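Local coordinates for protein NAD(P)H-flavin oxidoreductase (Staphylococcus epidermidis ATCC 12228, PDB 3GBH) that probably reduces flavin mononucleotide with NAD(P)H as electron donor, as an FMN-binding member of the nitroreductase family, at residues 20-25 / 76-81; 66-71 / 173-178; 70-75 / 165-170; 83-88 / 186-191. All blocks are in the same frame, centred on the assembly; numbering follows the deposited sequence.

Contact 4 is the middle of the fold: the two inner strands, 84-91 and 183-192, of a four-stranded antiparallel sheet, its centre about 7 Å from that of the chain. The other three centres each lie about 17 Å out. Contacts 1 and 3, about 14 Å apart between centres, both touch FMN and lie against the sheet through Phe24, Phe72 and Phe167. Contact 2 shares Glu70 and Ser71 with contact 3 and joins helices 62-68 and 172-176. Along the chain, contact 1 closes before contact 4 opens, whereas contacts 2 and 3 interleave with both. Sequence-distant loops and a helix are thus brought together on one sheet to form part of the flavin site.

Contact 1. Residues 20-25 / 76-81; sequences SVKVFD and SRQLTT. With FMN (flavin mononucleotide), chain H.
Thr81 OG1 is gripped from two directions. It accepts the backbone N-H of Phe24, with N to OG1 at 3.1 Å and 167° at the hydrogen, and gives its own proton to Arg77 O one helical turn back, OG1 to O 2.8 Å. Thr81 N reaches that same Arg77 O from the opposite face of its plane. With chi1 at 68°, OG1 sits between the backbone N and carbonyl carbon of Thr81, and there it also meets the Phe24 ring at the edge, near its plane, 3.6 Å from CD2. Farther along, the guanidinium of Arg77 lies flat across Val23, whose CG1 is 3.9 Å from the guanidinium plane and over its centre. Lys22 and Gln78 run side by side toward the flavin. Lys22 NZ donates to FMN O2 at 2.7 Å; Gln78 NE2 is hydrogen-bonded to Asn162 OD1. At the other end of the cofactor Ser20 grips the phosphate twice, N to O1P at 2.8 Å and OG to O2P at 2.7 Å. A lysine nitrogen beside O2 is consistent with a positive field that would stabilise negative charge on the N1-C2=O part of reduced flavin.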
# COMPACT_ATOMS: atom_id res chain seq x y z
N SER B 20 23.19 -4.82 17.22
CA SER B 20 24.58 -4.91 17.68
C SER B 20 24.76 -6.14 18.56
O SER B 20 24.37 -6.16 19.73
CB SER B 20 24.99 -3.66 18.46
OG SER B 20 25.16 -2.55 17.60
N VAL B 21 25.41 -7.15 18.01
CA VAL B 21 25.80 -8.33 18.75
C VAL B 21 27.22 -8.07 19.25
O VAL B 21 28.06 -7.63 18.48
CB VAL B 21 25.76 -9.56 17.81
CG1 VAL B 21 26.47 -10.74 18.41
CG2 VAL B 21 24.31 -9.89 17.48
N LYS B 22 27.45 -8.32 20.53
CA LYS B 22 28.75 -8.05 21.17
C LYS B 22 29.54 -9.30 21.62
O LYS B 22 30.69 -9.19 22.02
CB LYS B 22 28.52 -7.09 22.35
CG LYS B 22 27.79 -5.83 21.86
CD LYS B 22 27.81 -4.70 22.83
CE LYS B 22 27.04 -3.52 22.23
NZ LYS B 22 27.26 -2.30 23.04
N VAL B 23 28.91 -10.47 21.54
CA VAL B 23 29.55 -11.74 21.87
C VAL B 23 29.33 -12.70 20.68
O VAL B 23 28.19 -13.05 20.36
CB VAL B 23 28.97 -12.33 23.16
CG1 VAL B 23 29.72 -13.58 23.58
CG2 VAL B 23 29.01 -11.28 24.28
N PHE B 24 30.43 -13.09 20.04
CA PHE B 24 30.41 -13.97 18.89
C PHE B 24 31.01 -15.33 19.25
O PHE B 24 31.64 -15.49 20.31
CB PHE B 24 31.24 -13.37 17.76
CG PHE B 24 30.81 -11.99 17.38
CD1 PHE B 24 29.86 -11.81 16.38
CD2 PHE B 24 31.35 -10.87 18.01
CE1 PHE B 24 29.45 -10.53 16.03
CE2 PHE B 24 30.93 -9.58 17.65
CZ PHE B 24 30.00 -9.41 16.66
N ASP B 25 30.78 -16.30 18.37
CA ASP B 25 31.34 -17.61 18.49
C ASP B 25 32.85 -17.52 18.16
O ASP B 25 33.27 -17.27 17.01
CB ASP B 25 30.58 -18.60 17.61
CG ASP B 25 31.11 -20.03 17.70
OD1 ASP B 25 32.19 -20.26 18.29
OD2 ASP B 25 30.45 -20.93 17.15
N SER B 76 36.93 -5.12 24.15
CA SER B 76 37.85 -6.24 24.05
C SER B 76 37.13 -7.55 23.74
O SER B 76 37.67 -8.40 23.02
CB SER B 76 38.68 -6.39 25.34
OG SER B 76 37.81 -6.70 26.43
N ARG B 77 35.92 -7.72 24.23
CA ARG B 77 35.22 -8.98 23.99
C ARG B 77 34.83 -9.12 22.52
O ARG B 77 34.92 -10.22 21.96
CB ARG B 77 34.00 -9.13 24.88
CG ARG B 77 33.59 -10.57 25.02
CD ARG B 77 32.82 -10.85 26.27
NE ARG B 77 32.64 -12.29 26.44
CZ ARG B 77 31.59 -12.87 27.01
NH1 ARG B 77 30.58 -12.14 27.49
NH2 ARG B 77 31.54 -14.20 27.11
N GLN B 78 34.38 -8.02 21.91
CA GLN B 78 34.02 -8.05 20.51
C GLN B 78 35.26 -8.40 19.71
O GLN B 78 35.19 -9.25 18.83
CB GLN B 78 33.45 -6.71 20.01
CG GLN B 78 32.13 -6.27 20.62
CD GLN B 78 32.34 -5.32 21.78
OE1 GLN B 78 33.11 -5.61 22.69
NE2 GLN B 78 31.68 -4.17 21.73
N LEU B 79 36.38 -7.76 20.01
CA LEU B 79 37.64 -8.02 19.30
C LEU B 79 38.08 -9.48 19.43
O LEU B 79 38.43 -10.13 18.42
CB LEU B 79 38.78 -7.14 19.82
CG LEU B 79 40.11 -7.33 19.09
CD1 LEU B 79 40.01 -6.94 17.57
CD2 LEU B 79 41.19 -6.54 19.76
N THR B 80 38.12 -9.98 20.66
CA THR B 80 38.49 -11.36 20.94
C THR B 80 37.64 -12.41 20.24
O THR B 80 38.16 -13.34 19.61
CB THR B 80 38.39 -11.62 22.43
OG1 THR B 80 39.37 -10.82 23.10
CG2 THR B 80 38.61 -13.13 22.76
N THR B 81 36.32 -12.26 20.37
CA THR B 81 35.42 -13.33 19.95
C THR B 81 35.05 -13.28 18.45
O THR B 81 34.66 -14.30 17.88
CB THR B 81 34.18 -13.37 20.84
OG1 THR B 81 33.38 -12.20 20.63
CG2 THR B 81 34.58 -13.48 22.35
N1 FMN H . 28.89 -0.38 20.58
C2 FMN H . 29.89 -0.82 21.43
O2 FMN H . 29.72 -1.79 22.17
N3 FMN H . 31.08 -0.14 21.47
C4 FMN H . 31.30 0.97 20.65
O4 FMN H . 32.40 1.56 20.71
C4A FMN H . 30.30 1.42 19.81
N5 FMN H . 30.46 2.53 19.01
C5A FMN H . 29.59 2.76 17.96
C6 FMN H . 29.93 3.66 16.93
C7 FMN H . 29.07 3.88 15.88
C7M FMN H . 29.44 4.85 14.78
C8 FMN H . 27.83 3.22 15.85
C8M FMN H . 26.85 3.41 14.73
C9 FMN H . 27.50 2.34 16.86
C9A FMN H . 28.37 2.08 17.92
N10 FMN H . 28.05 1.18 18.95
C10 FMN H . 29.07 0.74 19.79
C1' FMN H . 26.76 0.37 18.89
C2' FMN H . 25.62 1.29 19.32
O2' FMN H . 25.61 1.45 20.73
C3' FMN H . 24.30 0.72 18.82
O3' FMN H . 24.29 0.75 17.41
C4' FMN H . 23.06 1.44 19.35
O4' FMN H . 22.98 1.27 20.76
C5' FMN H . 21.80 0.90 18.67
O5' FMN H . 21.65 -0.48 18.95
P FMN H . 21.56 -1.54 17.75
O1P FMN H . 21.37 -2.92 18.31
O2P FMN H . 22.81 -1.40 16.93
O3P FMN H . 20.39 -1.20 16.86

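Contact 2. Residues 66-71 / 173-178; sequences EKVKES and ADIIGY
Ile175 reaches across to Lys67, Val68 and Ser71 through its two branches. From CB, the CG2 branch stands anti to the backbone N and meets the backbone of Lys67 and the side chain of Val68: CG2 is 3.4 Å from Lys67 O and 4.0 Å from Val68 CG1. On the other branch CG1 is anti to the carbonyl carbon (chi1 -69°), and an extended chi2 of 166° sets CD1 next to Ser71 OG. That CD1 to OG separation, 3.0 Å, is short for a methyl against an oxygen, so the exact placing of this tip is doubtful. Val68 CG1 serves two neighbours, for it also touches Ile176 CG2 at 3.7 Å, its side chain crossing those of both isoleucines at a slant. Ile176 CD1 turns instead onto the Tyr178 ring, 4.0 Å above the plane and over its centre. The helix runs to Ile176; Gly177 leaves helical geometry with a positive phi of 93°, and Ala173 O accepts from both Gly177 N (2.9 Å) and Tyr178 N (2.8 Å). Beyond the contact, Ile176 packs on Ala57 and Phe89 of the sheet and on Leu213 of the second subunit, whose Glu211 is hydrogen-bonded to Tyr178 OH. Two short helices meeting by apolar packing beside a sheet and a partner's C-terminal tail fit the intertwined dimers of the FMN-dependent nitroreductase fold.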
# COMPACT_ATOMS: atom_id res chain seq x y z
N GLU B 66 46.06 -9.22 18.60
CA GLU B 66 46.88 -8.91 19.75
C GLU B 66 47.50 -7.52 19.64
O GLU B 66 47.56 -6.79 20.64
CB GLU B 66 47.99 -9.93 19.91
CG GLU B 66 48.86 -9.69 21.12
CD GLU B 66 48.11 -9.71 22.43
OE1 GLU B 66 47.13 -10.47 22.55
OE2 GLU B 66 48.53 -8.98 23.35
N LYS B 67 47.96 -7.16 18.44
CA LYS B 67 48.54 -5.84 18.22
C LYS B 67 47.56 -4.72 18.41
O LYS B 67 47.94 -3.66 18.90
CB LYS B 67 49.15 -5.73 16.82
CG LYS B 67 50.46 -6.49 16.68
CD LYS B 67 50.98 -6.35 15.25
CE LYS B 67 52.40 -6.84 15.10
NZ LYS B 67 52.77 -6.97 13.65
N VAL B 68 46.31 -4.93 18.03
CA VAL B 68 45.32 -3.86 18.18
C VAL B 68 44.53 -3.95 19.50
O VAL B 68 43.64 -3.13 19.74
CB VAL B 68 44.36 -3.79 17.01
CG1 VAL B 68 45.12 -3.73 15.69
CG2 VAL B 68 43.39 -4.95 17.04
N LYS B 69 44.86 -4.92 20.36
CA LYS B 69 44.02 -5.22 21.50
C LYS B 69 43.85 -3.99 22.40
O LYS B 69 42.74 -3.61 22.71
CB LYS B 69 44.59 -6.41 22.28
CG LYS B 69 43.74 -6.92 23.45
CD LYS B 69 44.55 -7.91 24.33
N GLU B 70 44.95 -3.36 22.80
CA GLU B 70 44.88 -2.22 23.72
C GLU B 70 44.10 -1.06 23.09
O GLU B 70 43.36 -0.37 23.79
CB GLU B 70 46.29 -1.77 24.17
N SER B 71 44.21 -0.89 21.77
CA SER B 71 43.45 0.14 21.07
C SER B 71 41.93 -0.05 21.07
O SER B 71 41.20 0.87 20.73
CB SER B 71 43.92 0.25 19.61
OG SER B 71 45.31 0.52 19.56
N ALA B 173 46.08 3.54 12.68
CA ALA B 173 46.77 3.44 11.37
C ALA B 173 48.21 2.98 11.53
O ALA B 173 48.66 2.04 10.86
CB ALA B 173 46.73 4.77 10.58
N ASP B 174 48.93 3.63 12.43
CA ASP B 174 50.31 3.26 12.68
C ASP B 174 50.46 1.80 13.14
O ASP B 174 51.42 1.12 12.78
CB ASP B 174 50.93 4.18 13.75
CG ASP B 174 51.07 5.63 13.28
OD1 ASP B 174 51.37 5.87 12.08
OD2 ASP B 174 50.88 6.54 14.14
N ILE B 175 49.54 1.36 13.99
CA ILE B 175 49.62 0.03 14.59
C ILE B 175 49.46 -1.04 13.51
O ILE B 175 50.18 -2.01 13.48
CB ILE B 175 48.56 -0.16 15.74
CG1 ILE B 175 48.93 0.72 16.94
CG2 ILE B 175 48.49 -1.62 16.18
CD1 ILE B 175 47.83 0.88 17.96
N ILE B 176 48.53 -0.85 12.59
CA ILE B 176 48.29 -1.87 11.58
C ILE B 176 49.14 -1.71 10.32
O ILE B 176 49.18 -2.60 9.49
CB ILE B 176 46.80 -2.02 11.22
CG1 ILE B 176 46.29 -0.85 10.38
CG2 ILE B 176 45.95 -2.15 12.50
CD1 ILE B 176 44.83 -1.01 10.02
N GLY B 177 49.81 -0.56 10.20
CA GLY B 177 50.73 -0.31 9.11
C GLY B 177 50.13 0.40 7.92
O GLY B 177 50.48 0.07 6.79
N TYR B 178 49.22 1.34 8.17
CA TYR B 178 48.69 2.21 7.13
C TYR B 178 49.23 3.60 7.38
O TYR B 178 49.43 4.01 8.53
CB TYR B 178 47.17 2.25 7.15
CG TYR B 178 46.45 1.01 6.66
CD1 TYR B 178 47.11 -0.21 6.51
CD2 TYR B 178 45.11 1.05 6.38
CE1 TYR B 178 46.43 -1.34 6.07
CE2 TYR B 178 44.42 -0.07 5.95
CZ TYR B 178 45.08 -1.25 5.79
OH TYR B 178 44.37 -2.34 5.33

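Contact 3. Residues 70-75 / 165-170; sequences ESFGFN and GGFDKE. With FMN (flavin mononucleotide), chain H.
In the FMN pocket, Asn75 and Gly166 meet each other at the pyrimidine end of the isoalloxazine. The amide of Asn75 uses both ends: OD1 accepts from FMN N3 at 2.8 Å, while ND2 donates to FMN O4 at 3.1 Å and to Gly166 O at 3.0 Å. Gly166 O lies in the plane of that amide, although ND2 stands above the carbonyl plane of Gly166. FMN O4 is gripped further by Gly166 N, N to O4 3.0 Å, and weakly by Gly165 N. Donors converging on O4 would draw electron density toward it and could make the ring a better electron acceptor. Gly166, without a side chain, can come this close to both the flavin and Asn75. It is the centre of an inverse gamma turn, and Asp168 is the centre of a second, in the loop that leads from strand 160-164 to helix 172-176. At the second turn the loop bonds to 70-75: Asp168 N donates to Ser71 O at 2.9 Å, 155° at the hydrogen and in the carbonyl plane. Phe167 CA also approaches Ser71 O, at 3.1 Å, as a CA-H...O contact. Phe167 CB makes a CH-pi contact over the face of the Phe72 ring, 3.9 Å from the centroid; chi1 of 63° sets CG between the backbone N and carbonyl carbon, near Phe72 CE2 and CZ. The two rings are nearly parallel, planes at 10°, but displaced, with centroids 5.2 Å apart. Phe72 and Phe167 both press on Ile87 and Ala188 of the sheet.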
# COMPACT_ATOMS: atom_id res chain seq x y z
N GLU B 70 44.95 -3.36 22.80
CA GLU B 70 44.88 -2.22 23.72
C GLU B 70 44.10 -1.06 23.09
O GLU B 70 43.36 -0.37 23.79
CB GLU B 70 46.29 -1.77 24.17
N SER B 71 44.21 -0.89 21.77
CA SER B 71 43.45 0.14 21.07
C SER B 71 41.93 -0.05 21.07
O SER B 71 41.20 0.87 20.73
CB SER B 71 43.92 0.25 19.61
OG SER B 71 45.31 0.52 19.56
N PHE B 72 41.44 -1.25 21.40
CA PHE B 72 40.00 -1.44 21.44
C PHE B 72 39.40 -1.28 22.82
O PHE B 72 38.18 -1.30 22.96
CB PHE B 72 39.57 -2.72 20.73
CG PHE B 72 39.46 -2.52 19.27
CD1 PHE B 72 40.59 -2.60 18.48
CD2 PHE B 72 38.27 -2.17 18.68
CE1 PHE B 72 40.53 -2.35 17.12
CE2 PHE B 72 38.19 -1.93 17.31
CZ PHE B 72 39.32 -2.01 16.53
N GLY B 73 40.23 -1.04 23.81
CA GLY B 73 39.73 -0.56 25.11
C GLY B 73 38.65 -1.44 25.69
O GLY B 73 38.87 -2.62 25.90
N PHE B 74 37.46 -0.87 25.94
CA PHE B 74 36.39 -1.62 26.57
C PHE B 74 35.64 -2.47 25.56
O PHE B 74 34.71 -3.18 25.94
CB PHE B 74 35.41 -0.71 27.36
CG PHE B 74 36.05 0.04 28.51
CD1 PHE B 74 36.36 -0.62 29.70
CD2 PHE B 74 36.38 1.39 28.39
CE1 PHE B 74 36.97 0.06 30.75
CE2 PHE B 74 36.99 2.08 29.44
CZ PHE B 74 37.28 1.42 30.62
N ASN B 75 36.05 -2.43 24.29
CA ASN B 75 35.49 -3.31 23.27
C ASN B 75 36.30 -4.64 23.07
O ASN B 75 36.35 -5.22 21.97
CB ASN B 75 35.32 -2.51 21.99
CG ASN B 75 34.29 -1.42 22.14
OD1 ASN B 75 33.15 -1.70 22.43
ND2 ASN B 75 34.68 -0.16 21.94
N GLY B 165 33.02 2.68 17.49
CA GLY B 165 33.72 3.95 17.36
C GLY B 165 34.66 4.14 18.53
O GLY B 165 35.54 4.97 18.48
N GLY B 166 34.51 3.30 19.55
CA GLY B 166 35.31 3.38 20.75
C GLY B 166 36.65 2.68 20.65
O GLY B 166 36.91 1.76 21.41
N PHE B 167 37.48 3.13 19.71
CA PHE B 167 38.85 2.64 19.61
C PHE B 167 39.81 3.82 19.42
O PHE B 167 39.39 4.94 19.12
CB PHE B 167 38.99 1.55 18.50
CG PHE B 167 38.69 2.01 17.10
CD1 PHE B 167 37.39 2.20 16.68
CD2 PHE B 167 39.71 2.19 16.18
CE1 PHE B 167 37.11 2.60 15.39
CE2 PHE B 167 39.44 2.59 14.92
CZ PHE B 167 38.14 2.80 14.51
N ASP B 168 41.09 3.55 19.62
CA ASP B 168 42.15 4.58 19.54
C ASP B 168 42.44 4.96 18.09
O ASP B 168 43.33 4.41 17.45
CB ASP B 168 43.41 4.07 20.24
CG ASP B 168 44.54 5.10 20.29
OD1 ASP B 168 44.37 6.22 19.74
OD2 ASP B 168 45.60 4.76 20.85
N LYS B 169 41.69 5.93 17.59
CA LYS B 169 41.84 6.43 16.23
C LYS B 169 43.13 7.19 15.96
O LYS B 169 43.60 7.26 14.82
CB LYS B 169 40.64 7.30 15.91
CG LYS B 169 39.39 6.44 15.71
CD LYS B 169 38.16 7.30 15.54
CE LYS B 169 36.93 6.44 15.40
NZ LYS B 169 35.69 7.22 15.54
N GLU B 170 43.70 7.77 17.01
CA GLU B 170 44.97 8.47 16.88
C GLU B 170 46.12 7.56 16.47
O GLU B 170 47.05 8.00 15.82
CB GLU B 170 45.34 9.14 18.20
CG GLU B 170 44.39 10.23 18.62
CD GLU B 170 44.38 11.42 17.67
OE1 GLU B 170 45.48 11.98 17.42
OE2 GLU B 170 43.28 11.79 17.18
N1 FMN H . 28.89 -0.38 20.58
C2 FMN H . 29.89 -0.82 21.43
O2 FMN H . 29.72 -1.79 22.17
N3 FMN H . 31.08 -0.14 21.47
C4 FMN H . 31.30 0.97 20.65
O4 FMN H . 32.40 1.56 20.71
C4A FMN H . 30.30 1.42 19.81
N5 FMN H . 30.46 2.53 19.01
C5A FMN H . 29.59 2.76 17.96
C6 FMN H . 29.93 3.66 16.93
C7 FMN H . 29.07 3.88 15.88
C7M FMN H . 29.44 4.85 14.78
C8 FMN H . 27.83 3.22 15.85
C8M FMN H . 26.85 3.41 14.73
C9 FMN H . 27.50 2.34 16.86
C9A FMN H . 28.37 2.08 17.92
N10 FMN H . 28.05 1.18 18.95
C10 FMN H . 29.07 0.74 19.79
C1' FMN H . 26.76 0.37 18.89
C2' FMN H . 25.62 1.29 19.32
O2' FMN H . 25.61 1.45 20.73
C3' FMN H . 24.30 0.72 18.82
O3' FMN H . 24.29 0.75 17.41
C4' FMN H . 23.06 1.44 19.35
O4' FMN H . 22.98 1.27 20.76
C5' FMN H . 21.80 0.90 18.67
O5' FMN H . 21.65 -0.48 18.95
P FMN H . 21.56 -1.54 17.75
O1P FMN H . 21.37 -2.92 18.31
O2P FMN H . 22.81 -1.40 16.93
O3P FMN H . 20.39 -1.20 16.86

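Contact 4. Residues 83-88 / 186-191; sequences SAMLII and VLAIAI
Ile88 and Ile189 touch at their end methyls, CD1 to CD1 3.6 Å, in the apolar centre of one sheet face. Leu187 comes alongside Ile88, its CD2 4.0 Å from Ile88 CD1. In the other direction Leu86 crosses over to Ile191, CG to CG2 4.1 Å, and Ala84 CB continues the same face against Ile191 CG2. Leu150 and Met146 of helix 132-156 cover Leu86 and Ile88. On the reverse face the selenomethionine at Met85 bends at chi2 (65°), and its SE lies 3.9 Å from Ala188 CB; Ala188 and Ala190 are small there, and Phe24 packs on Ala190.

Outward from the side chains comes the backbone. The strands run antiparallel, their directions 164° apart, and Ala84-Ile191, Leu86-Ile189 and Ile88-Leu187 are the hydrogen-bonded pairs. In the middle pair Leu86 N reaches Ile189 O at 2.9 Å and Ile189 N reaches Leu86 O at 2.7 Å. Each end is a classic beta bulge: Ser83 and Ala84 both face Ile191, and Val186 and Leu187 both face Ile88, where Val186 N donates to Ile88 O at 2.8 Å. Met85 and Ile87 bond through their backbones to strand 54-59, Ala188 and Ala190 to strand 160-164. Peptide groups buried among hydrocarbon side chains are therefore engaged along both edges of each strand, so hydrogen bonding within the sheet offsets much of the cost of burying them.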
# COMPACT_ATOMS: atom_id res chain seq x y z
N SER B 83 34.85 -13.11 14.36
CA SER B 83 35.53 -13.77 13.26
C SER B 83 36.56 -12.82 12.65
O SER B 83 37.62 -13.24 12.23
CB SER B 83 34.53 -14.23 12.20
OG SER B 83 33.73 -15.28 12.71
N ALA B 84 36.20 -11.53 12.60
CA ALA B 84 37.12 -10.51 12.14
C ALA B 84 36.69 -9.19 12.77
O ALA B 84 35.48 -8.98 13.01
CB ALA B 84 37.08 -10.40 10.57
N MSE B 85 37.66 -8.31 13.00
CA MSE B 85 37.37 -6.90 13.27
C MSE B 85 37.71 -6.10 12.02
O MSE B 85 38.89 -5.97 11.65
CB MSE B 85 38.20 -6.39 14.44
CG MSE B 85 37.96 -4.92 14.79
SE MSE B 85 36.16 -4.55 15.43
CE MSE B 85 36.38 -5.22 17.22
N LEU B 86 36.69 -5.57 11.38
CA LEU B 86 36.85 -4.75 10.19
C LEU B 86 37.16 -3.35 10.66
O LEU B 86 36.43 -2.83 11.49
CB LEU B 86 35.58 -4.76 9.35
CG LEU B 86 34.95 -6.12 9.03
CD1 LEU B 86 33.77 -5.96 8.07
CD2 LEU B 86 35.98 -7.07 8.44
N ILE B 87 38.25 -2.76 10.19
CA ILE B 87 38.52 -1.34 10.47
C ILE B 87 38.49 -0.61 9.13
O ILE B 87 39.28 -0.92 8.24
CB ILE B 87 39.84 -1.13 11.18
CG1 ILE B 87 39.96 -2.07 12.39
CG2 ILE B 87 39.99 0.34 11.63
CD1 ILE B 87 41.34 -2.01 13.11
N ILE B 88 37.56 0.33 9.00
CA ILE B 88 37.34 1.02 7.74
C ILE B 88 37.98 2.40 7.84
O ILE B 88 37.71 3.16 8.75
CB ILE B 88 35.86 1.15 7.43
CG1 ILE B 88 35.21 -0.24 7.30
CG2 ILE B 88 35.63 1.97 6.15
CD1 ILE B 88 33.73 -0.23 7.51
N VAL B 186 37.52 5.58 10.15
CA VAL B 186 36.14 6.07 10.15
C VAL B 186 35.34 5.33 11.23
O VAL B 186 34.81 5.93 12.16
CB VAL B 186 35.47 5.90 8.77
CG1 VAL B 186 34.01 6.37 8.84
CG2 VAL B 186 36.25 6.67 7.68
N LEU B 187 35.28 4.02 11.10
CA LEU B 187 34.68 3.19 12.14
C LEU B 187 35.16 1.78 11.99
O LEU B 187 35.71 1.44 10.94
CB LEU B 187 33.16 3.23 12.06
CG LEU B 187 32.43 2.37 11.07
CD1 LEU B 187 30.89 2.30 11.44
CD2 LEU B 187 32.65 2.90 9.67
N ALA B 188 34.96 0.98 13.04
CA ALA B 188 35.26 -0.45 13.01
C ALA B 188 33.96 -1.24 13.02
O ALA B 188 32.92 -0.70 13.42
CB ALA B 188 36.12 -0.83 14.17
N ILE B 189 33.99 -2.49 12.55
CA ILE B 189 32.82 -3.35 12.56
C ILE B 189 33.23 -4.76 12.97
O ILE B 189 33.96 -5.40 12.22
CB ILE B 189 32.11 -3.41 11.18
CG1 ILE B 189 31.82 -2.00 10.63
CG2 ILE B 189 30.80 -4.24 11.27
CD1 ILE B 189 31.11 -2.00 9.28
N ALA B 190 32.81 -5.22 14.16
CA ALA B 190 33.03 -6.62 14.53
C ALA B 190 32.06 -7.45 13.73
O ALA B 190 30.90 -7.08 13.60
CB ALA B 190 32.79 -6.87 16.08
N ILE B 191 32.52 -8.59 13.22
CA ILE B 191 31.64 -9.47 12.45
C ILE B 191 31.91 -10.92 12.85
O ILE B 191 33.04 -11.29 13.13
CB ILE B 191 31.83 -9.24 10.92
CG1 ILE B 191 30.83 -10.08 10.10
CG2 ILE B 191 33.28 -9.54 10.48
CD1 ILE B 191 30.86 -9.73 8.60